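Aldehyde dehydrogenase (Listeria monocytogenes, PDB 3K9D) probably oxidises aldehyde or oxo groups with NAD or NADP as electron acceptor. Local coordinates at residues Arg234-Ile239 / Ile268-Lys273; Asp241-Asp246 / Pro345-Tyr350; Val262-Val267 / Ile326-Lys331. All coordinates share one frame; numbering follows the deposited sequence.

Contact 1: Arg234-Ile239 / Ile268-Lys273; sequences RAVKHI and IAEFRK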
loop_
_atom_site.group_PDB
_atom_site.type_symbol
_atom_site.label_atom_id
_atom_site.label_comp_id
_atom_site.label_asym_id
_atom_site.label_seq_id
_atom_site.Cartn_x
_atom_site.Cartn_y
_atom_site.Cartn_z
ATOM N N ARG A 234 30.884 22.247 -8.367
ATOM C CA ARG A 234 29.929 21.223 -8.809
ATOM C C ARG A 234 28.647 21.183 -7.959
ATOM O O ARG A 234 27.573 20.975 -8.506
ATOM C CB ARG A 234 30.572 19.830 -8.853
ATOM C CG ARG A 234 29.727 18.800 -9.613
ATOM C CD ARG A 234 30.518 17.529 -9.846
ATOM N NE ARG A 234 31.001 17.005 -8.572
ATOM C CZ ARG A 234 30.489 15.955 -7.944
ATOM N NH1 ARG A 234 29.483 15.269 -8.484
ATOM N NH2 ARG A 234 31.007 15.578 -6.782
ATOM N N ALA A 235 28.760 21.385 -6.639
ATOM C CA ALA A 235 27.571 21.430 -5.776
ATOM C C ALA A 235 26.656 22.574 -6.190
ATOM O O ALA A 235 25.452 22.383 -6.299
ATOM C CB ALA A 235 27.938 21.545 -4.288
ATOM N N VAL A 236 27.242 23.741 -6.456
ATOM C CA VAL A 236 26.504 24.885 -6.959
ATOM C C VAL A 236 25.857 24.601 -8.322
ATOM O O VAL A 236 24.686 24.902 -8.513
ATOM C CB VAL A 236 27.379 26.180 -6.978
ATOM C CG1 VAL A 236 26.635 27.322 -7.616
ATOM C CG2 VAL A 236 27.784 26.573 -5.547
ATOM N N LYS A 237 26.613 24.001 -9.247
ATOM C CA LYS A 237 26.116 23.679 -10.603
ATOM C C LYS A 237 24.932 22.714 -10.536
ATOM O O LYS A 237 23.941 22.901 -11.224
ATOM C CB LYS A 237 27.239 23.077 -11.454
ATOM C CG LYS A 237 26.861 22.665 -12.866
ATOM C CD LYS A 237 27.915 21.729 -13.447
ATOM C CE LYS A 237 27.490 21.204 -14.816
ATOM N NZ LYS A 237 26.358 20.218 -14.729
ATOM N N HIS A 238 25.045 21.696 -9.688
ATOM C CA HIS A 238 23.954 20.738 -9.483
ATOM C C HIS A 238 22.679 21.399 -8.940
ATOM O O HIS A 238 21.601 21.185 -9.471
ATOM C CB HIS A 238 24.403 19.582 -8.595
ATOM C CG HIS A 238 25.295 18.593 -9.286
ATOM N ND1 HIS A 238 26.027 17.648 -8.600
ATOM C CD2 HIS A 238 25.560 18.392 -10.600
ATOM C CE1 HIS A 238 26.714 16.917 -9.459
ATOM N NE2 HIS A 238 26.446 17.345 -10.678
ATOM N N ILE A 239 22.823 22.223 -7.913
ATOM C CA ILE A 239 21.688 22.902 -7.275
ATOM C C ILE A 239 21.022 23.844 -8.285
ATOM O O ILE A 239 19.800 23.919 -8.358
ATOM C CB ILE A 239 22.138 23.671 -5.997
ATOM C CG1 ILE A 239 22.609 22.678 -4.922
ATOM C CG2 ILE A 239 21.018 24.571 -5.450
ATOM C CD1 ILE A 239 23.269 23.306 -3.709
ATOM N N ILE A 268 28.740 31.222 -0.991
ATOM C CA ILE A 268 28.067 32.434 -1.480
ATOM C C ILE A 268 28.783 32.980 -2.723
ATOM O O ILE A 268 28.135 33.204 -3.745
ATOM C CB ILE A 268 27.899 33.504 -0.361
ATOM C CG1 ILE A 268 26.961 32.949 0.727
ATOM C CG2 ILE A 268 27.385 34.834 -0.935
ATOM C CD1 ILE A 268 26.493 33.934 1.741
ATOM N N ALA A 269 30.113 33.104 -2.656
ATOM C CA ALA A 269 30.923 33.555 -3.804
ATOM C C ALA A 269 30.728 32.716 -5.079
ATOM O O ALA A 269 30.597 33.259 -6.177
ATOM C CB ALA A 269 32.400 33.637 -3.418
ATOM N N GLU A 270 30.679 31.396 -4.922
ATOM C CA GLU A 270 30.445 30.499 -6.041
ATOM C C GLU A 270 29.025 30.587 -6.587
ATOM O O GLU A 270 28.836 30.595 -7.818
ATOM C CB GLU A 270 30.808 29.064 -5.662
ATOM C CG GLU A 270 30.885 28.063 -6.821
ATOM C CD GLU A 270 31.890 28.422 -7.906
ATOM O OE1 GLU A 270 32.881 29.117 -7.618
ATOM O OE2 GLU A 270 31.662 28.016 -9.069
ATOM N N PHE A 271 28.033 30.643 -5.686
ATOM C CA PHE A 271 26.637 30.816 -6.095
ATOM C C PHE A 271 26.535 32.082 -6.950
ATOM O O PHE A 271 25.947 32.057 -8.030
ATOM C CB PHE A 271 25.666 30.833 -4.888
ATOM C CG PHE A 271 24.964 29.500 -4.639
ATOM C CD1 PHE A 271 24.066 28.979 -5.577
ATOM C CD2 PHE A 271 25.207 28.774 -3.478
ATOM C CE1 PHE A 271 23.417 27.744 -5.363
ATOM C CE2 PHE A 271 24.561 27.547 -3.241
ATOM C CZ PHE A 271 23.656 27.036 -4.193
ATOM N N ARG A 272 27.163 33.161 -6.480
ATOM C CA ARG A 272 27.271 34.420 -7.254
ATOM C C ARG A 272 27.923 34.320 -8.631
ATOM O O ARG A 272 27.369 34.816 -9.617
ATOM C CB ARG A 272 27.963 35.501 -6.436
ATOM C CG ARG A 272 27.013 36.209 -5.534
ATOM C CD ARG A 272 27.711 37.160 -4.580
ATOM N NE ARG A 272 26.700 37.863 -3.806
ATOM C CZ ARG A 272 26.865 38.342 -2.577
ATOM N NH1 ARG A 272 28.017 38.207 -1.942
ATOM N NH2 ARG A 272 25.861 38.966 -1.984
ATOM N N LYS A 273 29.094 33.686 -8.686
ATOM C CA LYS A 273 29.820 33.402 -9.936
ATOM C C LYS A 273 28.965 32.676 -10.986
ATOM O O LYS A 273 29.036 32.969 -12.192
ATOM C CB LYS A 273 31.074 32.562 -9.623
ATOM C CG LYS A 273 32.157 32.620 -10.697
ATOM C CD LYS A 273 33.154 31.498 -10.577
ATOM C CE LYS A 273 33.921 31.395 -11.896
ATOM N NZ LYS A 273 34.694 30.139 -12.086
#
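Val236 reaches across to Glu270 and Phe271, and its three side-chain carbons divide the work. Val236 CB lies 4.0 Å from Glu270 CG. Val236 CG2 approaches that same Glu270 CG more closely, at 3.7 Å, and also stands over the centre of the Phe271 ring: it is 4.0 Å from the centroid and only 12° off the ring normal, the geometry of a CH-pi contact. The other methyl is placed by a first torsion of 175°, which sets Val236 CG1 anti to the backbone N, where it meets Phe271 CD1 at 3.7 Å. The helices that carry these groups, 232-243 and 261-273, follow neighbouring parallel strands, and helix 232-243 forms the beta-alpha-beta crossover between strands 223-226 and 256-260. Their axes approach to 9.5 Å, with a signed crossing angle of -52°. Ile226 of strand 223-226 is touched by both Ile239 and Phe271, so the ring packs on the sheet as well as on helix 232-243. At the ring edge, in plane, Ile239 CG2 lies 3.8 Å from Phe271 CZ, its side chain running at about a right angle to the phenylalanine. Glu270 gives its aliphatic part to Val236, while its OE2 is hydrogen-bonded to Gln274 NE2.

Contact 2: Asp241-Asp246 / Pro345-Tyr350; sequences DSKTFD and PILAFY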
loop_
_atom_site.group_PDB
_atom_site.type_symbol
_atom_site.label_atom_id
_atom_site.label_comp_id
_atom_site.label_asym_id
_atom_site.label_seq_id
_atom_site.Cartn_x
_atom_site.Cartn_y
_atom_site.Cartn_z
ATOM N N ASP A 241 21.300 23.518 -11.656
ATOM C CA ASP A 241 20.764 22.643 -12.733
ATOM C C ASP A 241 19.346 22.188 -12.423
ATOM O O ASP A 241 18.483 22.156 -13.307
ATOM C CB ASP A 241 21.635 21.389 -12.949
ATOM C CG ASP A 241 22.886 21.655 -13.789
ATOM O OD1 ASP A 241 22.994 22.732 -14.408
ATOM O OD2 ASP A 241 23.770 20.774 -13.825
ATOM N N SER A 242 19.131 21.827 -11.158
ATOM C CA SER A 242 17.843 21.332 -10.672
ATOM C C SER A 242 16.843 22.443 -10.358
ATOM O O SER A 242 15.691 22.397 -10.788
ATOM C CB SER A 242 18.087 20.445 -9.446
ATOM O OG SER A 242 17.045 20.531 -8.503
ATOM N N LYS A 243 17.294 23.446 -9.619
ATOM C CA LYS A 243 16.405 24.480 -9.119
ATOM C C LYS A 243 15.852 25.388 -10.226
ATOM O O LYS A 243 14.717 25.864 -10.117
ATOM C CB LYS A 243 17.094 25.269 -7.980
ATOM C CG LYS A 243 16.231 26.254 -7.260
ATOM C CD LYS A 243 15.051 25.554 -6.655
ATOM C CE LYS A 243 14.205 26.528 -5.935
ATOM N NZ LYS A 243 12.985 25.936 -5.308
ATOM N N THR A 244 16.629 25.586 -11.298
ATOM C CA THR A 244 16.165 26.351 -12.461
ATOM C C THR A 244 15.468 25.503 -13.531
ATOM O O THR A 244 14.865 26.054 -14.448
ATOM C CB THR A 244 17.322 27.110 -13.160
ATOM O OG1 THR A 244 18.240 26.160 -13.703
ATOM C CG2 THR A 244 18.064 28.006 -12.182
ATOM N N PHE A 245 15.569 24.176 -13.426
ATOM C CA PHE A 245 14.947 23.260 -14.384
ATOM C C PHE A 245 13.424 23.405 -14.426
ATOM O O PHE A 245 12.747 23.115 -13.441
ATOM C CB PHE A 245 15.322 21.802 -14.086
ATOM C CG PHE A 245 14.976 20.853 -15.201
ATOM C CD1 PHE A 245 15.785 20.766 -16.332
ATOM C CD2 PHE A 245 13.850 20.057 -15.129
ATOM C CE1 PHE A 245 15.473 19.904 -17.364
ATOM C CE2 PHE A 245 13.530 19.190 -16.170
ATOM C CZ PHE A 245 14.347 19.117 -17.280
ATOM N N ASP A 246 12.915 23.864 -15.573
ATOM C CA ASP A 246 11.494 24.165 -15.789
ATOM C C ASP A 246 10.975 25.238 -14.817
ATOM O O ASP A 246 9.814 25.212 -14.411
ATOM C CB ASP A 246 10.652 22.871 -15.733
ATOM C CG ASP A 246 9.344 22.979 -16.501
ATOM O OD1 ASP A 246 9.374 23.447 -17.654
ATOM O OD2 ASP A 246 8.291 22.573 -15.958
ATOM N N PRO A 345 12.183 29.295 -8.969
ATOM C CA PRO A 345 13.629 29.513 -8.776
ATOM C C PRO A 345 13.947 30.427 -7.571
ATOM O O PRO A 345 14.577 31.494 -7.702
ATOM C CB PRO A 345 14.074 30.140 -10.113
ATOM C CG PRO A 345 12.846 30.871 -10.596
ATOM C CD PRO A 345 11.698 29.953 -10.203
ATOM N N ILE A 346 13.482 30.000 -6.396
ATOM C CA ILE A 346 13.694 30.712 -5.146
ATOM C C ILE A 346 14.262 29.731 -4.115
ATOM O O ILE A 346 13.710 28.643 -3.918
ATOM C CB ILE A 346 12.369 31.335 -4.571
ATOM C CG1 ILE A 346 11.634 32.152 -5.632
ATOM C CG2 ILE A 346 12.670 32.187 -3.300
ATOM C CD1 ILE A 346 10.235 32.629 -5.222
ATOM N N LEU A 347 15.324 30.152 -3.428
ATOM C CA LEU A 347 15.943 29.371 -2.358
ATOM C C LEU A 347 16.042 30.122 -1.029
ATOM O O LEU A 347 16.294 31.323 -1.010
ATOM C CB LEU A 347 17.360 28.954 -2.765
ATOM C CG LEU A 347 17.515 27.918 -3.867
ATOM C CD1 LEU A 347 18.952 27.904 -4.347
ATOM C CD2 LEU A 347 17.059 26.515 -3.397
ATOM N N ALA A 348 15.823 29.403 0.075
ATOM C CA ALA A 348 16.352 29.803 1.386
ATOM C C ALA A 348 17.821 29.442 1.531
ATOM O O ALA A 348 18.309 28.520 0.884
ATOM C CB ALA A 348 15.538 29.154 2.523
ATOM N N PHE A 349 18.526 30.158 2.404
ATOM C CA PHE A 349 19.941 29.891 2.678
ATOM C C PHE A 349 20.217 29.922 4.191
ATOM O O PHE A 349 20.130 30.977 4.815
ATOM C CB PHE A 349 20.816 30.919 1.955
ATOM C CG PHE A 349 22.282 30.573 1.928
ATOM C CD1 PHE A 349 22.861 30.045 0.777
ATOM C CD2 PHE A 349 23.100 30.812 3.043
ATOM C CE1 PHE A 349 24.194 29.728 0.743
ATOM C CE2 PHE A 349 24.446 30.487 3.011
ATOM C CZ PHE A 349 24.993 29.968 1.861
ATOM N N TYR A 350 20.555 28.768 4.767
ATOM C CA TYR A 350 20.808 28.655 6.213
ATOM C C TYR A 350 22.283 28.425 6.511
ATOM O O TYR A 350 22.985 27.745 5.754
ATOM C CB TYR A 350 20.056 27.473 6.818
ATOM C CG TYR A 350 18.546 27.529 6.815
ATOM C CD1 TYR A 350 17.845 28.061 7.903
ATOM C CD2 TYR A 350 17.815 27.003 5.750
ATOM C CE1 TYR A 350 16.450 28.073 7.925
ATOM C CE2 TYR A 350 16.413 27.043 5.746
ATOM C CZ TYR A 350 15.741 27.565 6.840
ATOM O OH TYR A 350 14.365 27.587 6.853
#
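Lys243 and Leu347 run antiparallel to one another, side by side, the lysine leaving helix 232-243 toward strand 346-352 and the leucine leaving the strand toward the helix. The contact is therefore lateral: methylene groups lie alongside a branched end. Lys243 CD is 3.9 Å from Leu347 CD2, and Lys243 CE is slightly nearer to that same methyl, at 3.8 Å. Nearer the helix, Lys243 CG stands 4.0 Å from Leu347 CG, so the leucine follows most of the lysine's aliphatic length. A bend at the second torsion of Lys243, 59°, turns the chain after CG, and beyond it the remaining torsions are extended, which carries CE and NZ over the backbone of Ile346. There Lys243 NZ lies 3.1 Å from Ile346 O. The backbones themselves draw close just ahead of the strand, where Lys243 O is 4.0 Å from Pro345 CA. Helix and strand both belong to the domain with the seven-stranded parallel sheet, in which 346-352 lies between 324-328 and 256-260. The chain after Asp246 runs on toward the segment that, as in other aldehyde dehydrogenases, probably bears the nucleophilic cysteine. Lys243 also packs on Val324 of the adjoining strand, and its NZ is hydrogen-bonded to Glu254 O. The chemistry is thus divided along one side chain: the methylenes are buried against leucine, and the amino group is hydrogen-bonded to the main-chain carbonyl of Glu254, with Ile346 O a second oxygen nearby. A lysine end so buried would probably depend on such carbonyl dipoles to offset the cost of losing water.

Contact 3: Val262-Val267 / Ile326-Lys331; sequences VNKEAV and IAEETK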
loop_
_atom_site.group_PDB
_atom_site.type_symbol
_atom_site.label_atom_id
_atom_site.label_comp_id
_atom_site.label_asym_id
_atom_site.label_seq_id
_atom_site.Cartn_x
_atom_site.Cartn_y
_atom_site.Cartn_z
ATOM N N VAL A 262 32.251 27.765 8.183
ATOM C CA VAL A 262 33.595 27.807 7.603
ATOM C C VAL A 262 33.561 27.847 6.072
ATOM O O VAL A 262 34.504 28.318 5.439
ATOM C CB VAL A 262 34.514 26.632 8.096
ATOM C CG1 VAL A 262 34.853 26.775 9.575
ATOM C CG2 VAL A 262 33.894 25.275 7.805
ATOM N N ASN A 263 32.457 27.381 5.493
ATOM C CA ASN A 263 32.330 27.250 4.061
ATOM C C ASN A 263 31.408 28.294 3.436
ATOM O O ASN A 263 31.243 28.316 2.219
ATOM C CB ASN A 263 31.836 25.845 3.732
ATOM C CG ASN A 263 32.581 25.216 2.579
ATOM O OD1 ASN A 263 33.612 25.720 2.127
ATOM N ND2 ASN A 263 32.064 24.105 2.100
ATOM N N LYS A 264 30.829 29.155 4.266
ATOM C CA LYS A 264 29.721 30.043 3.850
ATOM C C LYS A 264 30.158 31.064 2.794
ATOM O O LYS A 264 29.580 31.117 1.713
ATOM C CB LYS A 264 29.132 30.757 5.068
ATOM C CG LYS A 264 28.025 31.752 4.742
ATOM C CD LYS A 264 27.598 32.515 5.968
ATOM C CE LYS A 264 26.836 33.774 5.565
ATOM N NZ LYS A 264 25.410 33.486 5.254
ATOM N N GLU A 265 31.193 31.841 3.121
ATOM C CA GLU A 265 31.845 32.767 2.185
ATOM C C GLU A 265 32.150 32.146 0.831
ATOM O O GLU A 265 31.810 32.719 -0.198
ATOM C CB GLU A 265 33.158 33.287 2.767
ATOM C CG GLU A 265 33.083 34.664 3.367
ATOM C CD GLU A 265 34.458 35.226 3.697
ATOM O OE1 GLU A 265 34.679 35.581 4.872
ATOM O OE2 GLU A 265 35.321 35.299 2.795
ATOM N N ALA A 266 32.788 30.976 0.844
ATOM C CA ALA A 266 33.153 30.276 -0.390
ATOM C C ALA A 266 31.934 29.858 -1.215
ATOM O O ALA A 266 31.928 29.991 -2.446
ATOM C CB ALA A 266 34.024 29.069 -0.067
ATOM N N VAL A 267 30.901 29.372 -0.523
ATOM C CA VAL A 267 29.648 28.959 -1.151
ATOM C C VAL A 267 28.865 30.143 -1.754
ATOM O O VAL A 267 28.392 30.071 -2.900
ATOM C CB VAL A 267 28.753 28.126 -0.169
ATOM C CG1 VAL A 267 27.376 27.910 -0.754
ATOM C CG2 VAL A 267 29.409 26.759 0.099
ATOM N N ILE A 326 17.950 34.062 -3.805
ATOM C CA ILE A 326 18.314 33.428 -2.539
ATOM C C ILE A 326 18.159 34.380 -1.343
ATOM O O ILE A 326 18.725 35.482 -1.312
ATOM C CB ILE A 326 19.746 32.829 -2.587
ATOM C CG1 ILE A 326 19.961 32.042 -3.880
ATOM C CG2 ILE A 326 20.013 31.919 -1.370
ATOM C CD1 ILE A 326 21.252 31.208 -3.923
ATOM N N ALA A 327 17.376 33.931 -0.365
ATOM C CA ALA A 327 17.124 34.670 0.854
ATOM C C ALA A 327 17.740 33.921 2.013
ATOM O O ALA A 327 17.449 32.743 2.219
ATOM C CB ALA A 327 15.630 34.808 1.076
ATOM N N GLU A 328 18.604 34.594 2.762
ATOM C CA GLU A 328 19.115 34.019 3.991
ATOM C C GLU A 328 17.963 33.868 4.985
ATOM O O GLU A 328 17.066 34.726 5.058
ATOM C CB GLU A 328 20.282 34.837 4.554
ATOM C CG GLU A 328 21.582 34.646 3.738
ATOM C CD GLU A 328 22.802 35.263 4.383
ATOM O OE1 GLU A 328 23.114 34.939 5.551
ATOM O OE2 GLU A 328 23.475 36.056 3.704
ATOM N N GLU A 329 17.964 32.747 5.697
ATOM C CA GLU A 329 16.897 32.423 6.643
ATOM C C GLU A 329 17.488 31.876 7.945
ATOM O O GLU A 329 18.575 31.288 7.941
ATOM C CB GLU A 329 15.940 31.406 5.999
ATOM C CG GLU A 329 14.726 31.033 6.851
ATOM C CD GLU A 329 13.872 32.224 7.196
ATOM O OE1 GLU A 329 13.195 32.732 6.289
ATOM O OE2 GLU A 329 13.871 32.653 8.370
ATOM N N THR A 330 16.770 32.068 9.054
ATOM C CA THR A 330 17.189 31.561 10.377
ATOM C C THR A 330 16.116 30.677 11.058
ATOM O O THR A 330 16.408 29.938 12.009
ATOM C CB THR A 330 17.531 32.722 11.350
ATOM O OG1 THR A 330 16.336 33.438 11.692
ATOM C CG2 THR A 330 18.533 33.702 10.753
ATOM N N LYS A 331 14.884 30.769 10.568
ATOM C CA LYS A 331 13.716 30.182 11.227
ATOM C C LYS A 331 13.049 29.100 10.371
ATOM O O LYS A 331 13.267 29.018 9.162
ATOM C CB LYS A 331 12.687 31.278 11.539
ATOM C CG LYS A 331 13.079 32.213 12.669
ATOM C CD LYS A 331 12.165 33.438 12.740
ATOM C CE LYS A 331 10.872 33.155 13.501
ATOM N NZ LYS A 331 10.044 34.392 13.687
#
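Lys264 NZ donates to Glu328 OE1 at 2.7 Å, a hydrogen bond that is also a salt bridge. The amino group stands above the carboxylate, 64° out of its plane and off the OE1 end. The approach is uneven between the two oxygens, since Glu328 OE2 is 3.6 Å from Lys264 NZ. The lysine and the glutamate reach out to meet each other, one from helix 261-273 and the other from strand 324-328. Lys264 is extended for most of its length and then turns at its last torsion, 82°, which swings NZ out of the line of the chain to meet the glutamate. Glu328 is extended beyond CG, and the bridge thus spans a wide gap: Lys264 CA and Glu328 CA are 11.3 Å apart. In the parallel sheet, strand 324-328 is flanked by 276-278 and 346-352, and helix 261-273 packs on the sheet over strands 346-352 and 256-260, where Lys264 and Val267 touch Phe349 and Val259. NZ makes a further, weak hydrogen bond to Thr351 OG1, which extends the tie to the neighbouring strand. Both partners of the bridge lie toward the surface and also touch a crystal neighbour, so their exact pose may owe something to the lattice. Farther along the chain, Glu329 OE2 accepts from two successive backbone groups on its anti side, Thr330 N at 3.0 Å and Lys331 N at 3.1 Å. The second of these is the straighter bond, with an angle of 157° at the hydrogen, and the pair fixes the carboxylate against the turning chain.

Overall arrangement
The three contacts lie along one region of the parallel-sheet domain. Contacts 1 and 2 share helix 232-243, with centres about 11 Å apart, and they meet where Ile239 CG2 packs on Leu347 CD1 at 4.1 Å. Contacts 1 and 3 share helix 261-273, their centres about 12 Å apart, and Phe271 CD1 approaches Ile326 CD1 at 4.0 Å. Contacts 2 and 3, with centres about 14 Å apart, join through adjacent strands: Ala327 O lies 2.8 Å from Phe349 N, a probable hydrogen bond. The chain leaving contact 2 probably continues toward the loop of the catalytic cysteine, whereas contact 3 is a surface tie. Contacts 1 and 2 also border the second subunit.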